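Local coordinates for protein trans-2-enoyl-CoA reductase (Treponema denticola ATCC 35405, PDB 4GGO) that reduces the carbon-carbon double bond of trans-2-enoyl-CoA thioesters such as crotonyl-CoA with NADH, a step of bacterial fatty acid synthesis, at residues L230-I235 against T316-E321; F299-E304 against E347-A352; E358-T361 against S367-D370. All blocks are in the same frame, centred on the assembly; numbering follows the deposited sequence.

Interaction 1 (L230-I235 against T316-E321)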
ATOM      1  N   LEU A 230       4.081 -12.037  -1.058  1.00 26.08           N
ATOM      2  CA  LEU A 230       2.965 -11.382  -1.727  1.00 28.06           C
ATOM      3  C   LEU A 230       3.383 -10.057  -2.345  1.00 23.05           C
ATOM      4  O   LEU A 230       4.224  -9.346  -1.800  1.00 27.87           O
ATOM      5  CB  LEU A 230       1.825 -11.124  -0.738  1.00 23.54           C
ATOM      6  CG  LEU A 230       1.348 -12.268   0.157  1.00 32.75           C
ATOM      7  CD1 LEU A 230       0.220 -11.790   1.058  1.00 32.89           C
ATOM      8  CD2 LEU A 230       0.898 -13.449  -0.676  1.00 32.91           C
ATOM      9  N   ALA A 231       2.786  -9.734  -3.486  1.00 23.52           N
ATOM     10  CA  ALA A 231       2.927  -8.413  -4.078  1.00 26.27           C
ATOM     11  C   ALA A 231       1.536  -7.817  -4.250  1.00 23.38           C
ATOM     12  O   ALA A 231       0.656  -8.438  -4.847  1.00 21.82           O
ATOM     13  CB  ALA A 231       3.649  -8.493  -5.414  1.00 22.52           C
ATOM     14  N   TYR A 232       1.336  -6.620  -3.712  1.00 19.61           N
ATOM     15  CA  TYR A 232       0.027  -5.983  -3.753  1.00 23.01           C
ATOM     16  C   TYR A 232      -0.241  -5.345  -5.109  1.00 25.74           C
ATOM     17  O   TYR A 232       0.675  -4.853  -5.770  1.00 23.23           O
ATOM     18  CB  TYR A 232      -0.102  -4.953  -2.632  1.00 22.53           C
ATOM     19  CG  TYR A 232      -0.085  -5.574  -1.254  1.00 22.12           C
ATOM     20  CD1 TYR A 232      -0.691  -6.802  -1.022  1.00 24.27           C
ATOM     21  CD2 TYR A 232       0.542  -4.941  -0.189  1.00 17.63           C
ATOM     22  CE1 TYR A 232      -0.682  -7.381   0.234  1.00 23.02           C
ATOM     23  CE2 TYR A 232       0.559  -5.513   1.073  1.00 18.65           C
ATOM     24  CZ  TYR A 232      -0.055  -6.734   1.277  1.00 20.95           C
ATOM     25  OH  TYR A 232      -0.046  -7.313   2.526  1.00 21.51           O
ATOM     26  N   SER A 233      -1.505  -5.365  -5.520  1.00 24.83           N
ATOM     27  CA  SER A 233      -1.901  -4.830  -6.813  1.00 24.20           C
ATOM     28  C   SER A 233      -3.357  -4.378  -6.791  1.00 21.22           C
ATOM     29  O   SER A 233      -3.999  -4.378  -5.743  1.00 19.70           O
ATOM     30  CB  SER A 233      -1.690  -5.876  -7.908  1.00 23.89           C
ATOM     31  OG  SER A 233      -2.004  -5.344  -9.180  1.00 33.57           O
ATOM     32  N   TYR A 234      -3.873  -3.998  -7.955  1.00 22.94           N
ATOM     33  CA  TYR A 234      -5.237  -3.493  -8.054  1.00 21.55           C
ATOM     34  C   TYR A 234      -5.817  -3.789  -9.430  1.00 23.24           C
ATOM     35  O   TYR A 234      -5.116  -3.716 -10.437  1.00 24.03           O
ATOM     36  CB  TYR A 234      -5.262  -1.989  -7.774  1.00 25.65           C
ATOM     37  CG  TYR A 234      -6.649  -1.392  -7.680  1.00 25.72           C
ATOM     38  CD1 TYR A 234      -7.575  -1.879  -6.769  1.00 27.12           C
ATOM     39  CD2 TYR A 234      -7.022  -0.326  -8.488  1.00 27.87           C
ATOM     40  CE1 TYR A 234      -8.842  -1.335  -6.677  1.00 25.18           C
ATOM     41  CE2 TYR A 234      -8.284   0.230  -8.399  1.00 25.28           C
ATOM     42  CZ  TYR A 234      -9.189  -0.277  -7.491  1.00 25.61           C
ATOM     43  OH  TYR A 234     -10.447   0.273  -7.403  1.00 22.94           O
ATOM     44  N   ILE A 235      -7.099  -4.137  -9.469  1.00 21.49           N
ATOM     45  CA  ILE A 235      -7.772  -4.436 -10.726  1.00 23.91           C
ATOM     46  C   ILE A 235      -8.784  -3.342 -11.061  1.00 26.25           C
ATOM     47  O   ILE A 235      -8.864  -2.884 -12.202  1.00 27.42           O
ATOM     48  CB  ILE A 235      -8.448  -5.822 -10.685  1.00 31.59           C
ATOM     49  CG1 ILE A 235      -7.389  -6.924 -10.756  1.00 29.36           C
ATOM     50  CG2 ILE A 235      -9.435  -5.981 -11.827  1.00 33.52           C
ATOM     51  CD1 ILE A 235      -7.957  -8.324 -10.705  1.00 27.81           C
ATOM     52  N   THR A 316      -5.482  -6.817   8.033  1.00 18.50           N
ATOM     53  CA  THR A 316      -5.851  -7.727   9.112  1.00 15.39           C
ATOM     54  C   THR A 316      -6.763  -8.832   8.583  1.00 20.21           C
ATOM     55  O   THR A 316      -6.623  -9.992   8.963  1.00 19.93           O
ATOM     56  CB  THR A 316      -6.535  -7.004  10.288  1.00 22.74           C
ATOM     57  OG1 THR A 316      -7.585  -6.162   9.796  1.00 23.79           O
ATOM     58  CG2 THR A 316      -5.528  -6.166  11.057  1.00 20.09           C
ATOM     59  N   ARG A 317      -7.684  -8.472   7.691  1.00 19.81           N
ATOM     60  CA  ARG A 317      -8.547  -9.466   7.058  1.00 21.05           C
ATOM     61  C   ARG A 317      -7.728 -10.397   6.170  1.00 21.27           C
ATOM     62  O   ARG A 317      -7.986 -11.601   6.111  1.00 20.37           O
ATOM     63  CB  ARG A 317      -9.666  -8.801   6.248  1.00 23.59           C
ATOM     64  CG  ARG A 317     -10.545  -9.791   5.493  1.00 19.51           C
ATOM     65  CD  ARG A 317     -11.937  -9.235   5.209  1.00 17.39           C
ATOM     66  NE  ARG A 317     -11.938  -8.182   4.196  1.00 17.42           N
ATOM     67  CZ  ARG A 317     -12.072  -8.399   2.891  1.00 17.61           C
ATOM     68  NH1 ARG A 317     -12.206  -9.636   2.433  1.00 15.81           N
ATOM     69  NH2 ARG A 317     -12.071  -7.380   2.041  1.00 17.39           N
ATOM     70  N   LEU A 318      -6.738  -9.831   5.487  1.00 18.27           N
ATOM     71  CA  LEU A 318      -5.826 -10.608   4.652  1.00 18.67           C
ATOM     72  C   LEU A 318      -5.097 -11.686   5.455  1.00 19.22           C
ATOM     73  O   LEU A 318      -5.047 -12.844   5.047  1.00 19.87           O
ATOM     74  CB  LEU A 318      -4.805  -9.689   3.979  1.00 18.39           C
ATOM     75  CG  LEU A 318      -3.677 -10.378   3.205  1.00 19.52           C
ATOM     76  CD1 LEU A 318      -4.217 -11.101   1.977  1.00 19.07           C
ATOM     77  CD2 LEU A 318      -2.603  -9.372   2.815  1.00 20.69           C
ATOM     78  N   TYR A 319      -4.532 -11.298   6.594  1.00 15.67           N
ATOM     79  CA  TYR A 319      -3.818 -12.235   7.456  1.00 18.14           C
ATOM     80  C   TYR A 319      -4.756 -13.294   8.029  1.00 21.56           C
ATOM     81  O   TYR A 319      -4.477 -14.492   7.967  1.00 23.09           O
ATOM     82  CB  TYR A 319      -3.135 -11.492   8.607  1.00 19.31           C
ATOM     83  CG  TYR A 319      -1.759 -10.938   8.296  1.00 20.87           C
ATOM     84  CD1 TYR A 319      -1.594  -9.854   7.442  1.00 18.57           C
ATOM     85  CD2 TYR A 319      -0.623 -11.483   8.884  1.00 21.97           C
ATOM     86  CE1 TYR A 319      -0.332  -9.341   7.170  1.00 22.53           C
ATOM     87  CE2 TYR A 319       0.638 -10.980   8.618  1.00 21.21           C
ATOM     88  CZ  TYR A 319       0.778  -9.907   7.761  1.00 24.97           C
ATOM     89  OH  TYR A 319       2.033  -9.402   7.497  1.00 22.36           O
ATOM     90  N   ALA A 320      -5.875 -12.842   8.582  1.00 23.88           N
ATOM     91  CA  ALA A 320      -6.785 -13.722   9.305  1.00 22.43           C
ATOM     92  C   ALA A 320      -7.633 -14.614   8.399  1.00 24.51           C
ATOM     93  O   ALA A 320      -7.944 -15.750   8.758  1.00 24.92           O
ATOM     94  CB  ALA A 320      -7.678 -12.905  10.225  1.00 26.82           C
ATOM     95  N   GLU A 321      -8.005 -14.104   7.229  1.00 18.61           N
ATOM     96  CA  GLU A 321      -8.966 -14.797   6.375  1.00 22.71           C
ATOM     97  C   GLU A 321      -8.395 -15.296   5.047  1.00 20.81           C
ATOM     98  O   GLU A 321      -9.134 -15.822   4.215  1.00 22.87           O
ATOM     99  CB  GLU A 321     -10.186 -13.909   6.119  1.00 24.35           C
ATOM    100  CG  GLU A 321     -11.083 -13.707   7.330  1.00 27.00           C
ATOM    101  CD  GLU A 321     -12.011 -14.883   7.573  1.00 40.93           C
ATOM    102  OE1 GLU A 321     -13.183 -14.815   7.145  1.00 40.24           O
ATOM    103  OE2 GLU A 321     -11.570 -15.876   8.188  1.00 36.60           O
TER
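Leu318, on helix 311-323, puts one methyl into the angle between Leu230 and Tyr232 of strand 227-233. That methyl, CD2, carries every close contact between the two segments. Coming from the opposite direction to the Tyr232 side chain, it sits at the edge of the ring, near the ring plane and not over a face: Leu318 CD2 is 3.3 Å from Tyr232 OH and 3.8 Å from Tyr232 CE1. Leu230 and Leu318 meet tip to tip, with 4.1 Å between Leu230 CD1 and Leu318 CD2. The CB of Leu318 already points at the strand, and with CG anti to the backbone N (chi1 173°) CD2 ends between the two partners. The CA atoms of Leu230 and Leu318 stay 10.9 Å apart, and only side chains bridge the gap. The strand is an inner one of the parallel Rossmann sheet and leads into Tyr234, which binds substrate. The Tyr232 hydroxyl and Ser66 OG share a hydrogen bond, and the tyrosine side chain lies close to that of Tyr62 of the NAD(+) site. Across the contact itself there is van der Waals packing alone, one methyl set against a methyl, a ring edge and a hydroxyl oxygen whose polar partner is Ser66.

Interaction 2 (F299-E304 against E347-A352)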
ATOM      1  N   PHE A 299     -16.513   4.840  -1.292  1.00 14.39           N
ATOM      2  CA  PHE A 299     -16.480   5.046   0.153  1.00 17.99           C
ATOM      3  C   PHE A 299     -17.895   5.264   0.681  1.00 22.21           C
ATOM      4  O   PHE A 299     -18.273   4.724   1.720  1.00 18.53           O
ATOM      5  CB  PHE A 299     -15.603   6.247   0.521  1.00 15.39           C
ATOM      6  CG  PHE A 299     -14.136   6.059   0.219  1.00 17.66           C
ATOM      7  CD1 PHE A 299     -13.636   4.824  -0.161  1.00 21.76           C
ATOM      8  CD2 PHE A 299     -13.258   7.125   0.327  1.00 23.97           C
ATOM      9  CE1 PHE A 299     -12.289   4.658  -0.436  1.00 16.19           C
ATOM     10  CE2 PHE A 299     -11.910   6.965   0.055  1.00 28.17           C
ATOM     11  CZ  PHE A 299     -11.427   5.728  -0.325  1.00 24.73           C
ATOM     12  N   LYS A 300     -18.673   6.056  -0.049  1.00 19.96           N
ATOM     13  CA  LYS A 300     -20.047   6.356   0.331  1.00 18.16           C
ATOM     14  C   LYS A 300     -20.901   5.091   0.377  1.00 20.27           C
ATOM     15  O   LYS A 300     -21.580   4.820   1.367  1.00 22.52           O
ATOM     16  CB  LYS A 300     -20.656   7.356  -0.649  1.00 18.38           C
ATOM     17  CG  LYS A 300     -22.058   7.811  -0.279  1.00 25.41           C
ATOM     18  CD  LYS A 300     -22.047   8.596   1.021  1.00 29.41           C
ATOM     19  CE  LYS A 300     -23.370   9.305   1.250  1.00 38.56           C
ATOM     20  NZ  LYS A 300     -23.331  10.170   2.462  1.00 38.31           N
ATOM     21  N   VAL A 301     -20.855   4.321  -0.704  1.00 16.27           N
ATOM     22  CA  VAL A 301     -21.642   3.101  -0.818  1.00 16.30           C
ATOM     23  C   VAL A 301     -21.239   2.053   0.219  1.00 19.20           C
ATOM     24  O   VAL A 301     -22.094   1.468   0.887  1.00 16.76           O
ATOM     25  CB  VAL A 301     -21.523   2.497  -2.234  1.00 21.95           C
ATOM     26  CG1 VAL A 301     -22.169   1.125  -2.290  1.00 23.45           C
ATOM     27  CG2 VAL A 301     -22.150   3.430  -3.266  1.00 19.68           C
ATOM     28  N   MET A 302     -19.936   1.825   0.360  1.00 15.47           N
ATOM     29  CA  MET A 302     -19.452   0.766   1.239  1.00 20.94           C
ATOM     30  C   MET A 302     -19.617   1.091   2.725  1.00 19.39           C
ATOM     31  O   MET A 302     -19.814   0.192   3.543  1.00 20.18           O
ATOM     32  CB  MET A 302     -18.004   0.395   0.902  1.00 15.62           C
ATOM     33  CG  MET A 302     -17.845  -0.140  -0.516  1.00 15.81           C
ATOM     34  SD  MET A 302     -16.221  -0.829  -0.878  1.00 21.65           S
ATOM     35  CE  MET A 302     -16.319  -2.405  -0.030  1.00 24.19           C
ATOM     36  N   LYS A 303     -19.550   2.372   3.073  1.00 16.76           N
ATOM     37  CA  LYS A 303     -19.788   2.781   4.454  1.00 20.22           C
ATOM     38  C   LYS A 303     -21.259   2.605   4.824  1.00 28.23           C
ATOM     39  O   LYS A 303     -21.583   2.254   5.959  1.00 22.13           O
ATOM     40  CB  LYS A 303     -19.333   4.224   4.693  1.00 18.19           C
ATOM     41  CG  LYS A 303     -17.823   4.375   4.823  1.00 18.97           C
ATOM     42  CD  LYS A 303     -17.403   5.833   4.960  1.00 19.11           C
ATOM     43  CE  LYS A 303     -15.894   5.951   5.120  1.00 17.81           C
ATOM     44  NZ  LYS A 303     -15.451   7.362   5.294  1.00 31.52           N
ATOM     45  N   GLU A 304     -22.144   2.842   3.860  1.00 19.81           N
ATOM     46  CA  GLU A 304     -23.573   2.637   4.075  1.00 19.99           C
ATOM     47  C   GLU A 304     -23.915   1.150   4.161  1.00 20.03           C
ATOM     48  O   GLU A 304     -24.795   0.751   4.921  1.00 20.30           O
ATOM     49  CB  GLU A 304     -24.398   3.308   2.971  1.00 18.65           C
ATOM     50  CG  GLU A 304     -24.393   4.827   3.030  1.00 26.76           C
ATOM     51  CD  GLU A 304     -25.396   5.454   2.081  1.00 37.92           C
ATOM     52  OE1 GLU A 304     -26.130   4.703   1.402  1.00 39.92           O
ATOM     53  OE2 GLU A 304     -25.452   6.700   2.015  1.00 38.39           O
ATOM     54  N   GLU A 347     -21.178  -7.311  -6.945  1.00 24.22           N
ATOM     55  CA  GLU A 347     -22.124  -6.768  -7.911  1.00 29.82           C
ATOM     56  C   GLU A 347     -23.006  -5.683  -7.299  1.00 23.40           C
ATOM     57  O   GLU A 347     -23.231  -4.640  -7.911  1.00 25.88           O
ATOM     58  CB  GLU A 347     -22.993  -7.883  -8.494  1.00 33.22           C
ATOM     59  CG  GLU A 347     -23.947  -7.409  -9.578  1.00 39.38           C
ATOM     60  CD  GLU A 347     -24.944  -8.466  -9.989  1.00 49.21           C
ATOM     61  OE1 GLU A 347     -24.518  -9.568 -10.393  1.00 50.05           O
ATOM     62  OE2 GLU A 347     -26.160  -8.193  -9.915  1.00 57.84           O
ATOM     63  N   ASP A 348     -23.491  -5.928  -6.085  1.00 24.37           N
ATOM     64  CA  ASP A 348     -24.374  -4.978  -5.420  1.00 26.67           C
ATOM     65  C   ASP A 348     -23.649  -3.668  -5.108  1.00 26.11           C
ATOM     66  O   ASP A 348     -24.246  -2.591  -5.148  1.00 20.90           O
ATOM     67  CB  ASP A 348     -24.984  -5.596  -4.157  1.00 22.73           C
ATOM     68  CG  ASP A 348     -23.963  -5.824  -3.057  1.00 25.39           C
ATOM     69  OD1 ASP A 348     -23.092  -6.707  -3.215  1.00 30.00           O
ATOM     70  OD2 ASP A 348     -24.043  -5.126  -2.024  1.00 24.76           O
ATOM     71  N   VAL A 349     -22.357  -3.765  -4.813  1.00 21.04           N
ATOM     72  CA  VAL A 349     -21.548  -2.579  -4.575  1.00 21.53           C
ATOM     73  C   VAL A 349     -21.317  -1.801  -5.870  1.00 20.19           C
ATOM     74  O   VAL A 349     -21.565  -0.600  -5.930  1.00 20.09           O
ATOM     75  CB  VAL A 349     -20.191  -2.928  -3.929  1.00 22.71           C
ATOM     76  CG1 VAL A 349     -19.272  -1.706  -3.920  1.00 21.41           C
ATOM     77  CG2 VAL A 349     -20.393  -3.462  -2.516  1.00 20.79           C
ATOM     78  N   GLN A 350     -20.853  -2.498  -6.905  1.00 21.10           N
ATOM     79  CA  GLN A 350     -20.508  -1.860  -8.175  1.00 17.25           C
ATOM     80  C   GLN A 350     -21.705  -1.216  -8.874  1.00 21.65           C
ATOM     81  O   GLN A 350     -21.573  -0.168  -9.504  1.00 21.75           O
ATOM     82  CB  GLN A 350     -19.820  -2.859  -9.109  1.00 22.15           C
ATOM     83  CG  GLN A 350     -18.398  -3.214  -8.690  1.00 20.89           C
ATOM     84  CD  GLN A 350     -17.485  -2.003  -8.651  1.00 25.89           C
ATOM     85  OE1 GLN A 350     -17.410  -1.235  -9.611  1.00 20.72           O
ATOM     86  NE2 GLN A 350     -16.793  -1.819  -7.532  1.00 21.80           N
ATOM     87  N   LYS A 351     -22.873  -1.840  -8.761  1.00 20.77           N
ATOM     88  CA  LYS A 351     -24.072  -1.276  -9.363  1.00 25.76           C
ATOM     89  C   LYS A 351     -24.519  -0.018  -8.624  1.00 24.04           C
ATOM     90  O   LYS A 351     -24.973   0.945  -9.239  1.00 28.11           O
ATOM     91  CB  LYS A 351     -25.192  -2.316  -9.421  1.00 30.31           C
ATOM     92  CG  LYS A 351     -24.951  -3.391 -10.469  1.00 40.79           C
ATOM     93  CD  LYS A 351     -26.206  -4.201 -10.741  1.00 48.37           C
ATOM     94  CE  LYS A 351     -26.652  -4.959  -9.506  1.00 43.59           C
ATOM     95  NZ  LYS A 351     -27.774  -5.887  -9.814  1.00 62.97           N
ATOM     96  N   ALA A 352     -24.373  -0.027  -7.303  1.00 20.41           N
ATOM     97  CA  ALA A 352     -24.705   1.139  -6.495  1.00 24.54           C
ATOM     98  C   ALA A 352     -23.740   2.292  -6.774  1.00 27.98           C
ATOM     99  O   ALA A 352     -24.145   3.454  -6.832  1.00 25.37           O
ATOM    100  CB  ALA A 352     -24.694   0.779  -5.019  1.00 22.58           C
TER
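Val301 and Ala352 make the tight part of the contact between helices 291-305 and 347-359. Val301 CG1 comes to 3.7 Å from Ala352 CB, and Val301 CG2 also touches the alanine, so both branches bear on it, CG1 more closely. The CA atoms of Val301 and Ala352 are 6.7 Å apart, a close approach of the backbones consistent with the small alanine side chain. Nearer the start of helix 347-359 the fit is looser. Met302 and Val349 cross at about a right angle, with Met302 CG 4.0 Å from Val349 CG1. With CG1 anti to its backbone N (chi1 170°), Val349 turns that methyl to Met302, and Val301 stays a little farther off, its CG1 4.4 Å from Val349 CG1. The exposed face of helix 347-359 is polar: Lys351 NZ forms a salt bridge with Glu347 OE2 (2.8 Å), which offers its anti lone pair, one turn back along the same helix. Between the helices, Asp348 forms a salt bridge with Lys305, while Val353 and Leu356 continue the apolar seam around Val301. With segment axes 9.6 Å apart and 137° between their directions, this is an oblique, roughly antiparallel helix pair, a hydrophobic seam with charged groups beside it, which packs the C-terminal helical region of this Rossmann-type reductase against helix 291-305.

Interaction 3 (E358-T361 against S367-D370)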
ATOM      1  N   GLU A 358     -23.368   8.520 -11.838  1.00 28.57           N
ATOM      2  CA  GLU A 358     -24.160   9.154 -12.889  1.00 38.31           C
ATOM      3  C   GLU A 358     -25.004  10.315 -12.366  1.00 32.71           C
ATOM      4  O   GLU A 358     -25.409  11.190 -13.132  1.00 35.95           O
ATOM      5  CB  GLU A 358     -25.065   8.129 -13.577  1.00 34.04           C
ATOM      6  CG  GLU A 358     -24.334   7.147 -14.476  1.00 42.80           C
ATOM      7  CD  GLU A 358     -25.276   6.180 -15.170  1.00 61.47           C
ATOM      8  OE1 GLU A 358     -26.487   6.198 -14.859  1.00 54.02           O
ATOM      9  OE2 GLU A 358     -24.808   5.403 -16.029  1.00 66.39           O
ATOM     10  N   LYS A 359     -25.262  10.322 -11.063  1.00 26.46           N
ATOM     11  CA  LYS A 359     -26.136  11.328 -10.466  1.00 32.53           C
ATOM     12  C   LYS A 359     -25.362  12.486  -9.837  1.00 30.72           C
ATOM     13  O   LYS A 359     -25.945  13.515  -9.495  1.00 29.93           O
ATOM     14  CB  LYS A 359     -27.052  10.681  -9.424  1.00 30.66           C
ATOM     15  CG  LYS A 359     -27.879   9.529  -9.965  1.00 29.44           C
ATOM     16  CD  LYS A 359     -28.653   8.836  -8.859  1.00 43.42           C
ATOM     17  CE  LYS A 359     -29.430   7.643  -9.393  1.00 41.94           C
ATOM     18  NZ  LYS A 359     -30.451   8.047 -10.399  1.00 39.51           N
ATOM     19  N   VAL A 360     -24.053  12.316  -9.690  1.00 28.71           N
ATOM     20  CA  VAL A 360     -23.218  13.339  -9.068  1.00 28.29           C
ATOM     21  C   VAL A 360     -23.168  14.619  -9.898  1.00 30.09           C
ATOM     22  O   VAL A 360     -22.952  14.581 -11.107  1.00 30.17           O
ATOM     23  CB  VAL A 360     -21.778  12.834  -8.831  1.00 27.14           C
ATOM     24  CG1 VAL A 360     -20.901  13.949  -8.287  1.00 26.52           C
ATOM     25  CG2 VAL A 360     -21.784  11.656  -7.874  1.00 30.68           C
ATOM     26  N   THR A 361     -23.391  15.750  -9.234  1.00 27.19           N
ATOM     27  CA  THR A 361     -23.259  17.061  -9.856  1.00 37.00           C
ATOM     28  C   THR A 361     -22.464  17.976  -8.932  1.00 38.87           C
ATOM     29  O   THR A 361     -22.084  17.577  -7.830  1.00 37.82           O
ATOM     30  CB  THR A 361     -24.629  17.699 -10.141  1.00 35.13           C
ATOM     31  OG1 THR A 361     -25.387  17.760  -8.929  1.00 42.46           O
ATOM     32  CG2 THR A 361     -25.398  16.887 -11.173  1.00 37.47           C
ATOM     33  N   SER A 367     -22.753  15.869  -0.674  1.00 32.74           N
ATOM     34  CA  SER A 367     -23.856  15.132  -0.066  1.00 38.61           C
ATOM     35  C   SER A 367     -23.990  13.716  -0.628  1.00 32.80           C
ATOM     36  O   SER A 367     -24.265  12.771   0.112  1.00 37.18           O
ATOM     37  CB  SER A 367     -25.171  15.894  -0.252  1.00 34.70           C
ATOM     38  OG  SER A 367     -26.255  15.192   0.330  1.00 51.01           O
ATOM     39  N   LEU A 368     -23.795  13.577  -1.936  1.00 31.32           N
ATOM     40  CA  LEU A 368     -23.970  12.292  -2.608  1.00 27.91           C
ATOM     41  C   LEU A 368     -22.797  11.336  -2.398  1.00 30.13           C
ATOM     42  O   LEU A 368     -22.988  10.122  -2.328  1.00 28.32           O
ATOM     43  CB  LEU A 368     -24.203  12.498  -4.106  1.00 24.10           C
ATOM     44  CG  LEU A 368     -25.609  12.216  -4.637  1.00 39.76           C
ATOM     45  CD1 LEU A 368     -26.622  13.180  -4.034  1.00 42.90           C
ATOM     46  CD2 LEU A 368     -25.631  12.285  -6.157  1.00 31.73           C
ATOM     47  N   THR A 369     -21.588  11.881  -2.313  1.00 28.48           N
ATOM     48  CA  THR A 369     -20.396  11.054  -2.149  1.00 24.61           C
ATOM     49  C   THR A 369     -19.667  11.366  -0.850  1.00 24.70           C
ATOM     50  O   THR A 369     -19.957  12.360  -0.184  1.00 28.20           O
ATOM     51  CB  THR A 369     -19.413  11.227  -3.323  1.00 25.69           C
ATOM     52  OG1 THR A 369     -18.863  12.551  -3.303  1.00 28.31           O
ATOM     53  CG2 THR A 369     -20.116  10.990  -4.651  1.00 25.23           C
ATOM     54  N   ASP A 370     -18.714  10.512  -0.494  1.00 23.74           N
ATOM     55  CA  ASP A 370     -17.948  10.695   0.729  1.00 22.89           C
ATOM     56  C   ASP A 370     -16.691  11.514   0.461  1.00 29.12           C
ATOM     57  O   ASP A 370     -15.571  11.014   0.590  1.00 22.57           O
ATOM     58  CB  ASP A 370     -17.581   9.342   1.343  1.00 20.21           C
ATOM     59  CG  ASP A 370     -17.023   9.470   2.748  1.00 30.39           C
ATOM     60  OD1 ASP A 370     -17.221  10.536   3.371  1.00 25.35           O
ATOM     61  OD2 ASP A 370     -16.394   8.503   3.232  1.00 25.51           O
TER
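After the weakly bonded last part of helix 347-359 the chain turns back through the short helix 365-368, bringing the CA atoms of Val360 and Leu368 to 6.6 Å. Leu368 lays its CD2 methyl against the Lys359 carbonyl, 3.6 Å from Lys359 O, and also reaches the aliphatic base of that lysine, with Leu368 CD2 3.9 Å from Lys359 CB. The rest of the lysine chain leads away from the contact. Lys359 O accepts a hydrogen bond from Asn364 ND2, so the carbonyl beside the leucine methyl has a polar partner in the connecting turn. This is a tight interhelical turn between helix 347-359 and the short helix 365-368, and the chain goes straight on into helix 371-380, whose N-cap is Asp370. On the buried side Val360 and Thr369 cross at about a right angle, their CG2 methyls 3.7 Å apart. Thr369 has chi1 of 68°, which places OG1 between the backbone N and the carbonyl carbon, bonded back to Ala365 O, and leaves CG2 to face the valine. Beneath this pair lies helix 291-305: Val360 rests on Leu293, and Thr369 on Ala296 and Ser297.

In the fold
Interaction 1 lies nearest the centre of the chain and joins the Rossmann sheet to a covering helix. Interaction 2, farther from the centre, is buried as well, whereas interaction 3 is only partly so. Interactions 2 and 3 share helix 347-359, near its start in the former and at its end in the latter, and they touch directly: Lys303 NZ of interaction 2 forms a salt bridge with Asp370 OD2 of interaction 3. Interactions 1 and 2 are linked by sequence, since helices 291-305 and 311-323 are consecutive, yet they do not touch. Only interaction 2 is aliphatic packing of helix on helix, bordered by charged pairs; the other two also set methyls against polar oxygens that are bonded to other groups.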